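L-Ala-D/L-Glu epimerase, a muconate lactonizing enzyme (Klebsiella pneumoniae subsp. pneumoniae MGH 78578, PDB 3FCP) binds a magnesium ion in the barrel domain of the two-domain fold shared by the enolase superfamily and its muconate lactonizing enzymes. Local coordinates at residues L137-T142 with G325-F329; R165-I171 with A194-V200; L180-R184 with E215-V221; V221-P227 with T245-E251. All coordinates share one frame; numbering follows the deposited sequence.

Contact 1: L137-T142 with G325-F329; sequences LPVLWT and GTEMF
Thr326 and Phe329 carry the loop 325-329 against strand 136-143, each gripping a different end of it. The hydroxyl of Thr326 donates to Pro138 from within the carbonyl plane, OG1 to O 2.8 Å, and the backbone N of Thr326 adds a weak, bent bond to the same oxygen. In return Leu140 N gives a nearly straight bond to Thr326 O, 3.1 Å long with 164° at the hydrogen. Val139 follows with its two methyls divided: CG2 rests beside Thr326 OG1, while CG1 reaches the turn at Met328, 3.6 Å from that residue's C.

Packing is tight round the Phe329 ring. With chi1 at 59°, CG sits between the backbone N and the carbonyl carbon, and the ring is folded across the strand: CD2 comes 3.4 Å from Leu140 O and CZ 3.3 Å from Thr142 OG1, a buried hydroxyl without a polar partner in the model. The six-membered ring of Trp141 is inclined at 60° to it, its CZ3 4.0 Å from Phe329 CB; the indole NE1 turns elsewhere, to Glu154.

The Pro138 end is thinner: its CG meets Gly325 CA at 3.9 Å, on a partly exposed margin.

Glu327 points inward to Tyr299, Lys168 and Thr302, its side chain about 7 Å from the magnesium ion. Gly325 also pairs by backbone with Gly300, at the end of strand 297-300, the seventh of the barrel, so the loop occupies the place of an eighth strand and joins the first, as in the modified TIM barrel of the enolase superfamily.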
# COMPACT_ATOMS: atom_id res chain seq x y z
N LEU A 137 -23.97 10.26 -34.15
CA LEU A 137 -23.57 9.43 -33.03
C LEU A 137 -24.37 8.15 -32.85
O LEU A 137 -25.58 8.12 -33.10
CB LEU A 137 -23.63 10.24 -31.73
CG LEU A 137 -22.57 11.34 -31.57
CD1 LEU A 137 -22.86 12.48 -32.53
CD2 LEU A 137 -22.59 11.84 -30.14
N PRO A 138 -23.70 7.07 -32.41
CA PRO A 138 -24.38 5.79 -32.20
C PRO A 138 -25.28 5.85 -30.97
O PRO A 138 -24.95 6.50 -29.97
CB PRO A 138 -23.23 4.81 -32.05
CG PRO A 138 -22.17 5.65 -31.39
CD PRO A 138 -22.25 6.94 -32.17
N VAL A 139 -26.41 5.17 -31.05
CA VAL A 139 -27.38 5.12 -29.97
C VAL A 139 -27.86 3.68 -29.85
O VAL A 139 -28.43 3.12 -30.79
CB VAL A 139 -28.60 6.03 -30.26
CG1 VAL A 139 -29.60 5.93 -29.13
CG2 VAL A 139 -28.15 7.47 -30.45
N LEU A 140 -27.62 3.06 -28.70
CA LEU A 140 -28.07 1.69 -28.51
C LEU A 140 -29.51 1.69 -28.04
O LEU A 140 -30.11 2.76 -27.87
CB LEU A 140 -27.17 0.98 -27.48
CG LEU A 140 -26.93 1.64 -26.12
CD1 LEU A 140 -28.19 1.56 -25.26
CD2 LEU A 140 -25.77 0.93 -25.42
N TRP A 141 -30.09 0.51 -27.86
CA TRP A 141 -31.46 0.40 -27.40
C TRP A 141 -31.48 -0.43 -26.12
O TRP A 141 -30.72 -1.39 -25.98
CB TRP A 141 -32.33 -0.28 -28.47
CG TRP A 141 -33.79 -0.34 -28.12
CD1 TRP A 141 -34.53 -1.46 -27.87
CD2 TRP A 141 -34.67 0.78 -27.94
NE1 TRP A 141 -35.82 -1.11 -27.54
CE2 TRP A 141 -35.93 0.25 -27.57
CE3 TRP A 141 -34.52 2.17 -28.04
CZ2 TRP A 141 -37.04 1.07 -27.32
CZ3 TRP A 141 -35.62 2.98 -27.79
CH2 TRP A 141 -36.86 2.43 -27.43
N THR A 142 -32.34 -0.05 -25.18
CA THR A 142 -32.42 -0.79 -23.93
C THR A 142 -33.57 -1.78 -23.97
O THR A 142 -34.65 -1.48 -24.46
CB THR A 142 -32.59 0.16 -22.71
OG1 THR A 142 -31.37 0.86 -22.47
CG2 THR A 142 -32.96 -0.62 -21.45
N GLY A 325 -19.99 4.18 -27.13
CA GLY A 325 -21.16 4.77 -27.75
C GLY A 325 -22.00 5.59 -26.80
O GLY A 325 -21.49 6.12 -25.81
N THR A 326 -23.30 5.72 -27.09
CA THR A 326 -24.21 6.48 -26.23
C THR A 326 -25.55 5.77 -26.10
O THR A 326 -25.85 4.83 -26.85
CB THR A 326 -24.51 7.90 -26.80
OG1 THR A 326 -25.66 7.84 -27.65
CG2 THR A 326 -23.33 8.43 -27.61
N GLU A 327 -26.34 6.22 -25.13
CA GLU A 327 -27.67 5.68 -24.89
C GLU A 327 -28.69 6.82 -24.98
O GLU A 327 -29.62 6.91 -24.17
CB GLU A 327 -27.73 5.02 -23.50
CG GLU A 327 -27.12 5.86 -22.39
CD GLU A 327 -27.29 5.23 -21.02
OE1 GLU A 327 -27.25 3.99 -20.93
OE2 GLU A 327 -27.43 5.98 -20.03
N MET A 328 -28.52 7.70 -25.96
CA MET A 328 -29.42 8.83 -26.11
C MET A 328 -30.71 8.55 -26.89
O MET A 328 -30.99 9.18 -27.92
CB MET A 328 -28.66 10.02 -26.69
CG MET A 328 -28.22 11.03 -25.60
SD MET A 328 -27.21 10.36 -24.26
CE MET A 328 -28.13 9.50 -23.50
N PHE A 329 -31.51 7.62 -26.37
CA PHE A 329 -32.77 7.23 -26.99
C PHE A 329 -33.99 7.78 -26.24
O PHE A 329 -35.14 7.44 -26.57
CB PHE A 329 -32.85 5.70 -27.05
CG PHE A 329 -32.76 5.03 -25.70
CD1 PHE A 329 -33.84 5.03 -24.83
CD2 PHE A 329 -31.58 4.40 -25.30
CE1 PHE A 329 -33.75 4.44 -23.58
CE2 PHE A 329 -31.48 3.80 -24.05
CZ PHE A 329 -32.57 3.81 -23.18

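Contact 2: R165-I171 with A194-V200; sequences RAFKLKI and ASIRVDV
Lys168 and Asp199 both turn CG away from their own backbone N, with chi1 of 166° and -180°. The lysine chain then runs out straight and meets the carboxylate across the strands, NZ to Asp199 OD2 3.2 Å, a salt bridge whose hydrogen bond is weak. Lys170, bent in mid-chain, lies alongside the same carboxylate with its CE 3.4 Å from Asp199 OD2, and its NZ makes a longer salt bridge to that oxygen. Asp199 OD1 is taken by the backbone N of Asn201.

Toward the N-terminal ends of the strands on this face, a bend of the Arg197 chain (chi2 92°) folds the guanidinium over Ala166, whose CB covers one face of it. NE donates to Ser195 OG of its own strand at 2.8 Å, and NH1 reaches Trp324 O.

On the face toward helix 176-189 the contacts are apolar. Ala194 CB meets the Phe167 ring at its edge, 3.6 Å from CE2; Leu169 CD1 lies 3.8 Å from Ile196 CG2, and Ile171 CD1 lies 4.1 Å from Val198 CB. Six backbone bonds join the parallel strands of this beta-alpha-beta unit.

Lys168 has further carboxylate partners in Glu225 and Glu327, while Asp199 OD2 accepts from a water bound to magnesium. Asp199 is therefore a second-shell group of the metal, and the lysines pairing with it probably help set the charge balance there.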
# COMPACT_ATOMS: atom_id res chain seq x y z
N ARG A 165 -27.50 -2.53 -33.05
CA ARG A 165 -26.37 -3.44 -33.02
C ARG A 165 -25.82 -3.57 -31.60
O ARG A 165 -25.02 -4.46 -31.30
CB ARG A 165 -25.28 -2.96 -33.97
CG ARG A 165 -25.81 -2.53 -35.33
CD ARG A 165 -24.70 -2.26 -36.32
NE ARG A 165 -23.99 -3.48 -36.69
CZ ARG A 165 -24.54 -4.51 -37.32
NH1 ARG A 165 -25.83 -4.48 -37.65
NH2 ARG A 165 -23.81 -5.58 -37.62
N ALA A 166 -26.24 -2.66 -30.72
CA ALA A 166 -25.83 -2.68 -29.33
C ALA A 166 -27.08 -2.62 -28.47
O ALA A 166 -28.01 -1.87 -28.77
CB ALA A 166 -24.92 -1.49 -29.02
N PHE A 167 -27.12 -3.43 -27.42
CA PHE A 167 -28.27 -3.46 -26.53
C PHE A 167 -27.83 -3.38 -25.07
O PHE A 167 -26.82 -3.95 -24.68
CB PHE A 167 -29.07 -4.74 -26.75
CG PHE A 167 -29.56 -4.90 -28.16
CD1 PHE A 167 -30.69 -4.22 -28.60
CD2 PHE A 167 -28.89 -5.72 -29.06
CE1 PHE A 167 -31.14 -4.34 -29.92
CE2 PHE A 167 -29.33 -5.84 -30.38
CZ PHE A 167 -30.46 -5.15 -30.81
N LYS A 168 -28.62 -2.66 -24.27
CA LYS A 168 -28.35 -2.53 -22.84
C LYS A 168 -29.50 -3.20 -22.12
O LYS A 168 -30.66 -2.80 -22.25
CB LYS A 168 -28.27 -1.04 -22.46
CG LYS A 168 -28.32 -0.78 -20.96
CD LYS A 168 -28.14 0.71 -20.64
CE LYS A 168 -28.58 1.03 -19.22
NZ LYS A 168 -28.19 2.40 -18.78
N LEU A 169 -29.20 -4.25 -21.36
CA LEU A 169 -30.23 -4.98 -20.63
C LEU A 169 -30.26 -4.55 -19.17
O LEU A 169 -29.22 -4.48 -18.51
CB LEU A 169 -29.99 -6.49 -20.70
CG LEU A 169 -29.35 -7.08 -21.96
CD1 LEU A 169 -29.34 -8.60 -21.83
CD2 LEU A 169 -30.11 -6.64 -23.20
N LYS A 170 -31.45 -4.26 -18.67
CA LYS A 170 -31.56 -3.86 -17.28
C LYS A 170 -31.93 -5.08 -16.45
O LYS A 170 -32.84 -5.83 -16.80
CB LYS A 170 -32.60 -2.75 -17.11
CG LYS A 170 -32.21 -1.47 -17.87
CD LYS A 170 -32.61 -0.20 -17.13
CE LYS A 170 -31.83 -0.02 -15.84
NZ LYS A 170 -32.15 1.29 -15.17
N ILE A 171 -31.19 -5.28 -15.37
CA ILE A 171 -31.42 -6.41 -14.49
C ILE A 171 -31.20 -5.95 -13.06
O ILE A 171 -30.93 -4.77 -12.83
CB ILE A 171 -30.44 -7.56 -14.80
CG1 ILE A 171 -29.00 -7.06 -14.70
CG2 ILE A 171 -30.71 -8.11 -16.19
CD1 ILE A 171 -27.95 -8.13 -14.91
N ALA A 194 -24.41 -8.47 -32.25
CA ALA A 194 -24.85 -7.48 -31.27
C ALA A 194 -23.99 -7.39 -30.01
O ALA A 194 -23.62 -8.41 -29.43
CB ALA A 194 -26.30 -7.74 -30.89
N SER A 195 -23.69 -6.17 -29.60
CA SER A 195 -22.91 -5.93 -28.39
C SER A 195 -23.91 -5.92 -27.24
O SER A 195 -24.84 -5.11 -27.21
CB SER A 195 -22.20 -4.57 -28.46
OG SER A 195 -21.57 -4.26 -27.23
N ILE A 196 -23.72 -6.82 -26.29
CA ILE A 196 -24.63 -6.90 -25.16
C ILE A 196 -24.02 -6.30 -23.90
O ILE A 196 -22.94 -6.71 -23.46
CB ILE A 196 -25.01 -8.38 -24.84
CG1 ILE A 196 -25.58 -9.06 -26.09
CG2 ILE A 196 -26.01 -8.41 -23.69
CD1 ILE A 196 -26.82 -8.39 -26.67
N ARG A 197 -24.72 -5.32 -23.33
CA ARG A 197 -24.27 -4.68 -22.09
C ARG A 197 -25.41 -4.87 -21.09
O ARG A 197 -26.57 -5.00 -21.49
CB ARG A 197 -24.02 -3.18 -22.29
CG ARG A 197 -22.99 -2.80 -23.37
CD ARG A 197 -23.65 -2.58 -24.73
NE ARG A 197 -22.70 -2.12 -25.74
CZ ARG A 197 -22.15 -0.90 -25.77
NH1 ARG A 197 -22.45 -0.01 -24.83
NH2 ARG A 197 -21.31 -0.58 -26.73
N VAL A 198 -25.08 -4.91 -19.81
CA VAL A 198 -26.11 -5.05 -18.78
C VAL A 198 -25.94 -3.92 -17.78
O VAL A 198 -24.83 -3.40 -17.59
CB VAL A 198 -26.03 -6.40 -18.03
CG1 VAL A 198 -26.02 -7.55 -19.04
CG2 VAL A 198 -24.80 -6.45 -17.13
N ASP A 199 -27.04 -3.54 -17.14
CA ASP A 199 -27.03 -2.49 -16.14
C ASP A 199 -27.79 -3.00 -14.93
O ASP A 199 -28.99 -3.28 -15.01
CB ASP A 199 -27.70 -1.23 -16.73
CG ASP A 199 -27.74 -0.06 -15.75
OD1 ASP A 199 -26.99 -0.09 -14.75
OD2 ASP A 199 -28.51 0.89 -15.99
N VAL A 200 -27.09 -3.15 -13.81
CA VAL A 200 -27.68 -3.64 -12.57
C VAL A 200 -28.14 -2.46 -11.70
O VAL A 200 -28.81 -2.64 -10.69
CB VAL A 200 -26.67 -4.49 -11.76
CG1 VAL A 200 -27.40 -5.39 -10.78
CG2 VAL A 200 -25.81 -5.31 -12.70
O HOH W 1 -29.16 2.89 -14.62

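Contact 3: L180-R184 with E215-V221; sequences LRHTR and ELAAMGV
Met219 reaches across to helix 176-189 and fills the angle between Thr183 and Arg184. Its CG lies between the backbone N and the carbonyl carbon (chi1 58°), the chain runs straight to SD, and a bend about the CG-SD bond (chi3 85°) turns the methyl back toward Leu180. SD thus rests 3.6 Å from Arg184 CA and 3.7 Å from Thr183 CG2, and CE ends 3.6 Å from Leu180 O.

That same methyl lies over one face of the Arg184 guanidinium, nearer its rim than its centre, while NH2 passes over Met219 CB. At the edge, in the guanidinium plane, Glu215 OE1 forms a salt bridge with Arg184 NH1 at 3.4 Å; the carboxylate is turned 69° from that plane, with no hydrogen bond.

Helices 176-189 and 206-218 are neighbours on the outside of the barrel. The second ends in a Schellman motif: Gly220 takes positive phi, Val221 N bonds back to Leu216 O, and Gly220 N to Ala217 O.

Leu180 spreads its branches over the base of Glu215, crossing it nearly at a right angle, with CD1 3.8 Å from Glu215 CG and CD2 4.0 Å from Leu216 CD2. Deeper in, Thr183 applies CG2 to Leu216 CD2 at 3.7 Å. Its OG1, buried without a polar partner in the model, lies among Met219 SD, Leu216 CD2 and Val221 CG2, where Val198 of strand 195-199 underlies both helices.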
# COMPACT_ATOMS: atom_id res chain seq x y z
N LEU A 180 -29.70 -13.96 -14.52
CA LEU A 180 -28.63 -14.53 -15.33
C LEU A 180 -29.17 -15.39 -16.46
O LEU A 180 -28.60 -15.41 -17.56
CB LEU A 180 -27.66 -15.36 -14.46
CG LEU A 180 -26.80 -14.59 -13.45
CD1 LEU A 180 -25.90 -15.56 -12.69
CD2 LEU A 180 -25.95 -13.57 -14.19
N ARG A 181 -30.26 -16.11 -16.21
CA ARG A 181 -30.86 -16.95 -17.24
C ARG A 181 -31.49 -16.04 -18.29
O ARG A 181 -31.47 -16.34 -19.48
CB ARG A 181 -31.92 -17.87 -16.62
CG ARG A 181 -31.33 -18.93 -15.70
CD ARG A 181 -32.39 -19.70 -14.93
NE ARG A 181 -33.37 -20.35 -15.80
CZ ARG A 181 -34.47 -19.77 -16.26
NH1 ARG A 181 -34.74 -18.51 -15.95
NH2 ARG A 181 -35.30 -20.45 -17.05
N HIS A 182 -32.05 -14.93 -17.82
CA HIS A 182 -32.66 -13.94 -18.70
C HIS A 182 -31.60 -13.38 -19.64
O HIS A 182 -31.77 -13.38 -20.86
CB HIS A 182 -33.25 -12.80 -17.85
CG HIS A 182 -33.63 -11.58 -18.64
ND1 HIS A 182 -34.69 -11.55 -19.51
CD2 HIS A 182 -33.08 -10.34 -18.67
CE1 HIS A 182 -34.79 -10.35 -20.04
NE2 HIS A 182 -33.83 -9.59 -19.55
N THR A 183 -30.48 -12.93 -19.08
CA THR A 183 -29.41 -12.36 -19.89
C THR A 183 -28.78 -13.40 -20.81
O THR A 183 -28.50 -13.11 -21.97
CB THR A 183 -28.33 -11.68 -19.00
OG1 THR A 183 -27.21 -11.29 -19.81
CG2 THR A 183 -27.86 -12.61 -17.91
N ARG A 184 -28.56 -14.61 -20.30
CA ARG A 184 -27.96 -15.66 -21.13
C ARG A 184 -28.82 -15.92 -22.37
O ARG A 184 -28.30 -16.07 -23.47
CB ARG A 184 -27.81 -16.95 -20.33
CG ARG A 184 -27.06 -18.05 -21.08
CD ARG A 184 -26.99 -19.33 -20.27
NE ARG A 184 -26.27 -19.14 -19.01
CZ ARG A 184 -24.97 -18.88 -18.92
NH1 ARG A 184 -24.41 -18.72 -17.72
NH2 ARG A 184 -24.23 -18.78 -20.01
N GLU A 215 -20.21 -14.59 -13.99
CA GLU A 215 -21.10 -15.28 -14.92
C GLU A 215 -21.35 -14.46 -16.17
O GLU A 215 -21.32 -14.99 -17.29
CB GLU A 215 -22.43 -15.58 -14.23
CG GLU A 215 -22.36 -16.69 -13.21
CD GLU A 215 -22.04 -18.02 -13.85
OE1 GLU A 215 -22.77 -18.41 -14.78
OE2 GLU A 215 -21.06 -18.67 -13.42
N LEU A 216 -21.61 -13.17 -15.99
CA LEU A 216 -21.85 -12.29 -17.13
C LEU A 216 -20.63 -12.23 -18.04
O LEU A 216 -20.75 -12.31 -19.27
CB LEU A 216 -22.20 -10.88 -16.63
CG LEU A 216 -23.55 -10.74 -15.91
CD1 LEU A 216 -23.61 -9.38 -15.22
CD2 LEU A 216 -24.69 -10.89 -16.92
N ALA A 217 -19.45 -12.09 -17.46
CA ALA A 217 -18.24 -12.04 -18.27
C ALA A 217 -18.07 -13.35 -19.02
O ALA A 217 -17.69 -13.34 -20.19
CB ALA A 217 -17.02 -11.78 -17.38
N ALA A 218 -18.35 -14.46 -18.35
CA ALA A 218 -18.20 -15.78 -18.97
C ALA A 218 -19.14 -15.99 -20.16
O ALA A 218 -18.75 -16.64 -21.14
CB ALA A 218 -18.41 -16.87 -17.92
N MET A 219 -20.36 -15.46 -20.10
CA MET A 219 -21.29 -15.63 -21.21
C MET A 219 -21.06 -14.65 -22.36
O MET A 219 -21.78 -14.67 -23.35
CB MET A 219 -22.75 -15.58 -20.72
CG MET A 219 -23.19 -14.32 -19.98
SD MET A 219 -24.99 -14.28 -19.61
CE MET A 219 -25.06 -15.18 -18.14
N GLY A 220 -20.06 -13.78 -22.23
CA GLY A 220 -19.77 -12.85 -23.31
C GLY A 220 -20.29 -11.43 -23.23
O GLY A 220 -20.21 -10.69 -24.21
N VAL A 221 -20.83 -11.03 -22.08
CA VAL A 221 -21.33 -9.67 -21.93
C VAL A 221 -20.13 -8.73 -22.08
O VAL A 221 -19.08 -8.95 -21.48
CB VAL A 221 -22.00 -9.50 -20.55
CG1 VAL A 221 -22.43 -8.05 -20.34
CG2 VAL A 221 -23.20 -10.43 -20.46

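Contact 4: V221-P227 with T245-E251; sequences VDLIEQP and TAILADE. With MG (magnesium ion), chain I.
Leu223 and Leu248 meet on one face of two neighbouring parallel strands, CD2 to CG 3.6 Å, while the other branch of Leu223 presses tightly on Ala246, CD1 to CB 3.5 Å. On the opposite face Ile224 crosses Thr245 nearly at a right angle, CD1 3.6 Å from CG2, and Ile224 CB packs on Ile247 CD1, under helices 206-218 and 233-242.

Backbone bonds run between these two layers: Ile224 N to Ala246 O, Leu248 N to Ile224 O from above the carbonyl plane, and Gln226 N almost straight to Leu248 O. At the N-terminal end the Thr245 hydroxyl takes over, OG1 donating to Val221 O at 2.6 Å.

Toward the other end the side chains turn polar. Glu225 extends alongside Leu248, CG against CD1, and this apolar stem carries the carboxylate to Lys168, which pairs with OE1. Gln226, bent at chi2 (65°), brings its amide to the backbone of 250-252: OE1 accepts from Asp250 N in the carbonyl plane at 2.9 Å and also from Ala252 N, while NE2 goes to Val228 O. This holds the backbone that bears the metal ligands.

Asp250 OD2 binds magnesium at 2.3 Å and Glu251 OE2 at 2.2 Å, OE1 of the same carboxylate lying farther off at 2.7 Å, with Asn201 and three waters beside them. Glu225 OE2 probably accepts from one of those waters, and Lys277 and Lys274 pair with Asp250, probably offsetting the crowding of carboxylates. A metal at the C-terminal ends of the barrel strands is the mark of enolase-superfamily sites; here two ligands follow strand 246-249.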
# COMPACT_ATOMS: atom_id res chain seq x y z
N VAL A 221 -20.83 -11.03 -22.08
CA VAL A 221 -21.33 -9.67 -21.93
C VAL A 221 -20.13 -8.73 -22.08
O VAL A 221 -19.08 -8.95 -21.48
CB VAL A 221 -22.00 -9.50 -20.55
CG1 VAL A 221 -22.43 -8.05 -20.34
CG2 VAL A 221 -23.20 -10.43 -20.46
N ASP A 222 -20.29 -7.68 -22.89
CA ASP A 222 -19.20 -6.74 -23.15
C ASP A 222 -18.99 -5.67 -22.09
O ASP A 222 -17.89 -5.14 -21.94
CB ASP A 222 -19.41 -6.02 -24.48
CG ASP A 222 -19.42 -6.97 -25.66
OD1 ASP A 222 -18.65 -7.95 -25.65
OD2 ASP A 222 -20.18 -6.71 -26.62
N LEU A 223 -20.05 -5.34 -21.36
CA LEU A 223 -19.96 -4.29 -20.36
C LEU A 223 -21.00 -4.49 -19.26
O LEU A 223 -22.15 -4.80 -19.54
CB LEU A 223 -20.18 -2.94 -21.04
CG LEU A 223 -19.95 -1.63 -20.27
CD1 LEU A 223 -18.46 -1.45 -20.00
CD2 LEU A 223 -20.49 -0.47 -21.10
N ILE A 224 -20.58 -4.30 -18.01
CA ILE A 224 -21.47 -4.44 -16.86
C ILE A 224 -21.52 -3.07 -16.18
O ILE A 224 -20.50 -2.59 -15.69
CB ILE A 224 -20.93 -5.47 -15.85
CG1 ILE A 224 -20.70 -6.82 -16.53
CG2 ILE A 224 -21.91 -5.61 -14.68
CD1 ILE A 224 -19.99 -7.86 -15.64
N GLU A 225 -22.70 -2.46 -16.16
CA GLU A 225 -22.87 -1.14 -15.56
C GLU A 225 -23.29 -1.15 -14.09
O GLU A 225 -24.22 -1.85 -13.70
CB GLU A 225 -23.89 -0.33 -16.37
CG GLU A 225 -23.97 1.15 -16.00
CD GLU A 225 -25.02 1.90 -16.81
OE1 GLU A 225 -25.46 1.39 -17.87
OE2 GLU A 225 -25.41 3.01 -16.39
N GLN A 226 -22.57 -0.35 -13.29
CA GLN A 226 -22.82 -0.17 -11.86
C GLN A 226 -23.43 -1.39 -11.18
O GLN A 226 -24.56 -1.34 -10.66
CB GLN A 226 -23.73 1.05 -11.66
CG GLN A 226 -23.77 1.61 -10.25
CD GLN A 226 -22.43 2.19 -9.81
OE1 GLN A 226 -21.85 3.04 -10.49
NE2 GLN A 226 -21.93 1.73 -8.68
N PRO A 227 -22.69 -2.51 -11.14
CA PRO A 227 -23.19 -3.74 -10.52
C PRO A 227 -23.50 -3.61 -9.03
O PRO A 227 -24.47 -4.19 -8.55
CB PRO A 227 -22.07 -4.75 -10.81
CG PRO A 227 -20.84 -3.88 -10.89
CD PRO A 227 -21.34 -2.70 -11.69
N THR A 245 -14.28 -8.75 -17.97
CA THR A 245 -15.00 -7.97 -18.95
C THR A 245 -15.02 -6.54 -18.41
O THR A 245 -14.63 -6.31 -17.26
CB THR A 245 -16.44 -8.47 -19.22
OG1 THR A 245 -16.90 -7.88 -20.44
CG2 THR A 245 -17.40 -8.09 -18.10
N ALA A 246 -15.44 -5.59 -19.23
CA ALA A 246 -15.45 -4.19 -18.81
C ALA A 246 -16.54 -3.79 -17.83
O ALA A 246 -17.68 -4.26 -17.91
CB ALA A 246 -15.51 -3.29 -20.05
N ILE A 247 -16.19 -2.89 -16.90
CA ILE A 247 -17.11 -2.36 -15.91
C ILE A 247 -17.38 -0.89 -16.23
O ILE A 247 -16.45 -0.13 -16.52
CB ILE A 247 -16.53 -2.45 -14.46
CG1 ILE A 247 -16.18 -3.90 -14.11
CG2 ILE A 247 -17.54 -1.90 -13.46
CD1 ILE A 247 -17.33 -4.89 -14.32
N LEU A 248 -18.65 -0.50 -16.19
CA LEU A 248 -19.07 0.87 -16.47
C LEU A 248 -19.56 1.51 -15.16
O LEU A 248 -20.49 1.00 -14.53
CB LEU A 248 -20.22 0.87 -17.48
CG LEU A 248 -20.45 2.03 -18.47
CD1 LEU A 248 -21.95 2.31 -18.52
CD2 LEU A 248 -19.66 3.28 -18.10
N ALA A 249 -18.94 2.60 -14.75
CA ALA A 249 -19.36 3.28 -13.53
C ALA A 249 -20.46 4.30 -13.86
O ALA A 249 -20.34 5.05 -14.83
CB ALA A 249 -18.16 3.98 -12.88
N ASP A 250 -21.52 4.32 -13.07
CA ASP A 250 -22.59 5.30 -13.29
C ASP A 250 -22.75 6.14 -12.02
O ASP A 250 -22.08 7.16 -11.87
CB ASP A 250 -23.93 4.62 -13.66
CG ASP A 250 -25.04 5.64 -13.99
OD1 ASP A 250 -24.74 6.86 -14.04
OD2 ASP A 250 -26.20 5.23 -14.19
N GLU A 251 -23.61 5.70 -11.10
CA GLU A 251 -23.83 6.44 -9.86
C GLU A 251 -22.56 6.71 -9.06
O GLU A 251 -22.52 7.66 -8.27
CB GLU A 251 -24.84 5.71 -8.96
CG GLU A 251 -26.32 5.87 -9.35
CD GLU A 251 -26.68 5.13 -10.62
OE1 GLU A 251 -25.98 4.16 -10.99
OE2 GLU A 251 -27.69 5.50 -11.25
MG MG I . -27.80 4.08 -12.99
O HOH W 2 -26.33 2.24 -13.86
O HOH W 1 -29.16 2.89 -14.62
O HOH W 3 -29.60 5.78 -13.71

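Contacts 2 and 4 are buried pairs of parallel strands in one sheet, joined where 195-199 runs beside 223-225; contact 1 continues that sheet past 166-170 to strand 136-143, and contact 3 lies outside it, its centre about 25 Å from that of the chain. Val221 belongs to both contacts 3 and 4, while Val198 of contact 2 packs on Leu216 and Val221 of contact 3. Chemistry follows position. Contact 3 has no hydrogen bond between its segments, relying on apolar packing and a peripheral salt bridge. Inward-facing charges link the others: Lys168 of contact 2 meets Glu327 of contact 1 and Glu225 of contact 4, where Asp250 and Glu251 bind the magnesium directly.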